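Local coordinates for protein ADP-ribosylation factor guanine nucleotide-exchange factor SEC7 (Saccharomyces cerevisiae, PDB 4OIY) that activates the small GTPase ARF1 at the trans-Golgi network as a guanine nucleotide-exchange factor, driving vesicle budding and Golgi traffic, here represented by its catalytic Sec7 domain, at residues Arg93-Ser98 against Leu113-Arg118. Sequence-based numbering, arbitrary orientation.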
loop_
_atom_site.group_PDB
_atom_site.type_symbol
_atom_site.label_atom_id
_atom_site.label_comp_id
_atom_site.label_asym_id
_atom_site.label_seq_id
_atom_site.Cartn_x
_atom_site.Cartn_y
_atom_site.Cartn_z
ATOM N N ARG A 93 -5.315 2.204 5.250
ATOM C CA ARG A 93 -6.469 1.852 4.422
ATOM C C ARG A 93 -6.319 2.468 3.035
ATOM O O ARG A 93 -6.500 1.789 2.019
ATOM C CB ARG A 93 -7.803 2.287 5.062
ATOM C CG ARG A 93 -8.999 1.714 4.301
ATOM C CD ARG A 93 -10.378 1.931 4.913
ATOM N NE ARG A 93 -10.549 1.447 6.289
ATOM C CZ ARG A 93 -10.403 2.198 7.377
ATOM N NH1 ARG A 93 -10.047 3.474 7.278
ATOM N NH2 ARG A 93 -10.595 1.670 8.576
ATOM N N SER A 94 -5.972 3.750 2.993
ATOM C CA SER A 94 -5.761 4.448 1.733
ATOM C C SER A 94 -4.673 3.762 0.905
ATOM O O SER A 94 -4.841 3.516 -0.285
ATOM C CB SER A 94 -5.381 5.905 1.992
ATOM O OG SER A 94 -5.000 6.555 0.791
ATOM N N PHE A 95 -3.576 3.423 1.567
ATOM C CA PHE A 95 -2.429 2.812 0.909
ATOM C C PHE A 95 -2.732 1.394 0.398
ATOM O O PHE A 95 -2.552 1.100 -0.785
ATOM C CB PHE A 95 -1.260 2.791 1.897
ATOM C CG PHE A 95 0.030 2.289 1.315
ATOM C CD1 PHE A 95 0.583 2.886 0.196
ATOM C CD2 PHE A 95 0.718 1.247 1.924
ATOM C CE1 PHE A 95 1.781 2.424 -0.334
ATOM C CE2 PHE A 95 1.915 0.787 1.410
ATOM C CZ PHE A 95 2.451 1.378 0.278
ATOM N N LEU A 96 -3.186 0.516 1.285
ATOM C CA LEU A 96 -3.343 -0.899 0.927
ATOM C C LEU A 96 -4.517 -1.184 0.004
ATOM O O LEU A 96 -4.561 -2.242 -0.608
ATOM C CB LEU A 96 -3.449 -1.776 2.174
ATOM C CG LEU A 96 -2.212 -1.821 3.077
ATOM C CD1 LEU A 96 -2.486 -2.712 4.279
ATOM C CD2 LEU A 96 -0.978 -2.303 2.327
ATOM N N GLN A 97 -5.460 -0.252 -0.110
ATOM C CA GLN A 97 -6.580 -0.429 -1.032
ATOM C C GLN A 97 -6.220 0.048 -2.451
ATOM O O GLN A 97 -7.059 -0.016 -3.368
ATOM C CB GLN A 97 -7.823 0.297 -0.496
ATOM C CG GLN A 97 -8.405 -0.376 0.741
ATOM C CD GLN A 97 -9.677 0.287 1.257
ATOM O OE1 GLN A 97 -9.992 1.424 0.902
ATOM N NE2 GLN A 97 -10.407 -0.428 2.107
ATOM N N SER A 98 -4.982 0.516 -2.642
ATOM C CA SER A 98 -4.519 0.998 -3.957
ATOM C C SER A 98 -3.703 -0.014 -4.782
ATOM O O SER A 98 -3.399 0.246 -5.948
ATOM C CB SER A 98 -3.706 2.287 -3.796
ATOM O OG SER A 98 -2.418 2.049 -3.250
ATOM N N LEU A 113 8.004 -0.516 5.109
ATOM C CA LEU A 113 9.012 0.418 5.625
ATOM C C LEU A 113 8.866 1.792 4.986
ATOM O O LEU A 113 8.942 2.807 5.682
ATOM C CB LEU A 113 10.441 -0.109 5.461
ATOM C CG LEU A 113 11.532 0.832 5.995
ATOM C CD1 LEU A 113 11.353 1.134 7.477
ATOM C CD2 LEU A 113 12.899 0.229 5.708
ATOM N N LYS A 114 8.639 1.834 3.675
ATOM C CA LYS A 114 8.450 3.111 2.992
ATOM C C LYS A 114 7.159 3.788 3.448
ATOM O O LYS A 114 7.135 5.001 3.659
ATOM C CB LYS A 114 8.441 2.926 1.480
ATOM C CG LYS A 114 8.281 4.214 0.694
ATOM C CD LYS A 114 9.424 5.202 0.884
ATOM C CE LYS A 114 9.154 6.461 0.071
ATOM N NZ LYS A 114 10.120 7.562 0.319
ATOM N N PHE A 115 6.087 3.011 3.595
ATOM C CA PHE A 115 4.849 3.533 4.169
ATOM C C PHE A 115 5.110 4.172 5.532
ATOM O O PHE A 115 4.689 5.303 5.782
ATOM C CB PHE A 115 3.800 2.433 4.308
ATOM C CG PHE A 115 2.636 2.826 5.162
ATOM C CD1 PHE A 115 1.612 3.592 4.629
ATOM C CD2 PHE A 115 2.585 2.476 6.503
ATOM C CE1 PHE A 115 0.557 3.993 5.412
ATOM C CE2 PHE A 115 1.526 2.883 7.298
ATOM C CZ PHE A 115 0.512 3.642 6.744
ATOM N N ALA A 116 5.809 3.451 6.402
ATOM C CA ALA A 116 6.077 3.933 7.761
ATOM C C ALA A 116 6.874 5.226 7.721
ATOM O O ALA A 116 6.579 6.163 8.457
ATOM C CB ALA A 116 6.824 2.874 8.565
ATOM N N GLU A 117 7.880 5.282 6.862
ATOM C CA GLU A 117 8.707 6.479 6.742
ATOM C C GLU A 117 7.889 7.681 6.285
ATOM O O GLU A 117 8.026 8.776 6.838
ATOM C CB GLU A 117 9.894 6.216 5.818
ATOM C CG GLU A 117 10.937 5.318 6.466
ATOM C CD GLU A 117 11.950 4.758 5.490
ATOM O OE1 GLU A 117 11.798 4.974 4.270
ATOM O OE2 GLU A 117 12.897 4.074 5.945
ATOM N N ARG A 118 7.022 7.472 5.303
ATOM C CA ARG A 118 6.166 8.540 4.781
ATOM C C ARG A 118 5.190 8.973 5.854
ATOM O O ARG A 118 4.978 10.168 6.069
ATOM C CB ARG A 118 5.419 8.059 3.529
ATOM C CG ARG A 118 4.445 9.051 2.898
ATOM C CD ARG A 118 5.184 10.163 2.197
ATOM N NE ARG A 118 4.283 11.072 1.488
ATOM C CZ ARG A 118 4.656 12.237 0.965
ATOM N NH1 ARG A 118 5.915 12.646 1.053
ATOM N NH2 ARG A 118 3.760 12.997 0.343
#
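The carbonyl oxygen of Phe-95, whose side chain meets Phe-115 across the contact, is gripped twice by Ser-98: the backbone N of Ser-98 lies 3.1 Å from Phe-95 O, and Ser-98 OG donates to the same oxygen at 2.6 Å. The hydroxyl bond lies in the carbonyl plane, on a lone pair, with a C=O...OG angle of 145°. Both bonds tie the turn that follows helix 88-96, in the all-helical Sec7 domain, back to the helix's last residues, so the backbone of Phe-95 is held by the turn while its ring packs into the buried interior.

The tertiary contact itself is a phenylalanine pair joining this helix to helix 105-122. In both residues CG is anti to the backbone N (chi1 -175° in Phe-95), which carries the ring on across the space between the helices, and the two side chains slide past one another in opposite directions. The ring planes of Phe-95 and Phe-115 are near parallel, 22° apart, yet slid so far that they barely overlap; each ring instead lies alongside the root of the other. Thus Phe-95 CE2 comes within 3.8 Å of Phe-115 CB, while Phe-115 CE1 lies 4.1 Å from Phe-95 CB.

Further aromatics extend the cluster: Phe-81 and Phe-99 meet Phe-95 edge-to-face, as Phe-83 does Phe-115. Helix 68-79 adds Val-78 against Phe-95, and Ser-137 of helix 130-148 touches Phe-115; the side chain of Phe-115 lies about 11 Å from that of Asp-121, a magnesium-binding residue. An alanine in place of Phe-95 would probably open a gap beside Phe-115 CB and CD1 and take away the ring that Phe-81 and Phe-99 meet edge-to-face. The nearest approach between the two segments is 3.7 Å, from Phe-95 CD2 to Phe-115 CD1.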